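Cell division control protein 45 cdc45 putative (Entamoeba histolytica, PDB 6CC2) probably acts in eukaryotic DNA replication as a component of the replicative CMG helicase, in which Cdc45 joins the Mcm2-7 ring and GINS. Local coordinates at residues T312-L315 with E316-N319. Residues are numbered along the deposited sequence; the frame is centred on the assembly and turned at random.
With EDO (1,2-ethanediol), chain L.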
# COMPACT_ATOMS: atom_id res chain seq x y z
N THR A 312 -11.32 -20.66 16.51
CA THR A 312 -11.76 -21.63 17.52
C THR A 312 -12.34 -20.97 18.76
O THR A 312 -12.92 -21.67 19.59
CB THR A 312 -10.60 -22.55 17.92
OG1 THR A 312 -9.53 -21.79 18.47
CG2 THR A 312 -10.09 -23.32 16.70
N MSE A 313 -12.22 -19.66 18.90
CA MSE A 313 -12.88 -18.94 20.01
C MSE A 313 -14.38 -19.17 19.89
O MSE A 313 -14.94 -19.20 18.80
CB MSE A 313 -12.54 -17.46 19.99
CG MSE A 313 -12.86 -16.79 21.30
SE MSE A 313 -12.35 -14.96 21.40
CE MSE A 313 -13.69 -14.17 20.22
N SER A 314 -15.06 -19.41 21.01
CA SER A 314 -16.46 -19.76 20.95
C SER A 314 -17.28 -18.62 20.35
O SER A 314 -16.93 -17.45 20.48
CB SER A 314 -16.99 -20.08 22.35
OG SER A 314 -17.19 -18.89 23.08
N LEU A 315 -18.40 -18.99 19.73
CA LEU A 315 -19.30 -17.98 19.17
C LEU A 315 -19.88 -17.10 20.27
O LEU A 315 -20.11 -15.91 20.05
CB LEU A 315 -20.41 -18.65 18.38
CG LEU A 315 -21.35 -17.72 17.61
CD1 LEU A 315 -20.58 -16.72 16.77
CD2 LEU A 315 -22.27 -18.53 16.70
N GLU A 316 -20.08 -17.66 21.47
CA GLU A 316 -20.55 -16.85 22.59
C GLU A 316 -19.57 -15.72 22.89
O GLU A 316 -19.98 -14.60 23.22
CB GLU A 316 -20.76 -17.72 23.83
CG GLU A 316 -21.98 -18.59 23.81
CD GLU A 316 -21.77 -19.92 23.11
OE1 GLU A 316 -20.71 -20.12 22.48
OE2 GLU A 316 -22.67 -20.77 23.20
N MSE A 317 -18.27 -15.99 22.78
CA MSE A 317 -17.29 -14.97 23.06
C MSE A 317 -17.25 -13.97 21.90
O MSE A 317 -17.07 -12.78 22.11
CB MSE A 317 -15.90 -15.57 23.27
CG MSE A 317 -15.77 -16.39 24.54
SE MSE A 317 -16.20 -15.43 26.20
CE MSE A 317 -18.05 -16.07 26.41
N LYS A 318 -17.46 -14.47 20.68
CA LYS A 318 -17.49 -13.57 19.53
C LYS A 318 -18.66 -12.59 19.63
O LYS A 318 -18.53 -11.41 19.29
CB LYS A 318 -17.59 -14.38 18.23
CG LYS A 318 -16.29 -15.08 17.85
CD LYS A 318 -16.47 -15.90 16.59
CE LYS A 318 -15.14 -16.49 16.13
NZ LYS A 318 -15.19 -17.96 16.00
N ASN A 319 -19.81 -13.08 20.09
CA ASN A 319 -21.00 -12.23 20.25
C ASN A 319 -20.74 -11.16 21.31
O ASN A 319 -21.11 -9.99 21.12
CB ASN A 319 -22.22 -13.06 20.63
CG ASN A 319 -22.69 -13.99 19.51
OD1 ASN A 319 -22.42 -13.76 18.34
ND2 ASN A 319 -23.40 -15.04 19.88
C1 EDO L . -17.95 -19.73 15.17
O1 EDO L . -17.00 -19.54 16.23
C2 EDO L . -17.37 -19.28 13.84
O2 EDO L . -16.15 -19.99 13.56
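Met317 N at the start of helix 315-331 is gripped twice by Ser314, the N-cap residue. The side chain supplies the firmer bond, from Met317 N to Ser314 OG at 3.1 Å with an N-H...O angle of 148°; that to Ser314 O is weak, its angle poor. Ser314 OG reaches forward to the amide three residues on, as chi1 of 76° sets it between its own backbone N and carbonyl carbon. Ser314 O also accepts from Lys318 N (3.0 Å), in the carbonyl plane, and Leu315 O takes Asn319 N at 2.8 Å, so regular i to i+4 bonding begins directly at the cap. One residue before the cap, Met313 O receives Lys318 NZ at 3.1 Å, tilted 21° from the carbonyl plane. The lysine chain runs nearly straight and bends only at chi4; its ammonium also makes a cation-pi contact with Tyr310 and lies beside an ethanediol, probably from the crystallisation liquor. Buried Met313, extended through chi2, completes this surface helix start: Met313 CG lies 3.8 Å from Met317 CB, and the two selenomethionine chains cross at about a right angle. The bend at chi3 then lays Met313 CE against Lys318 CG at 3.6 Å.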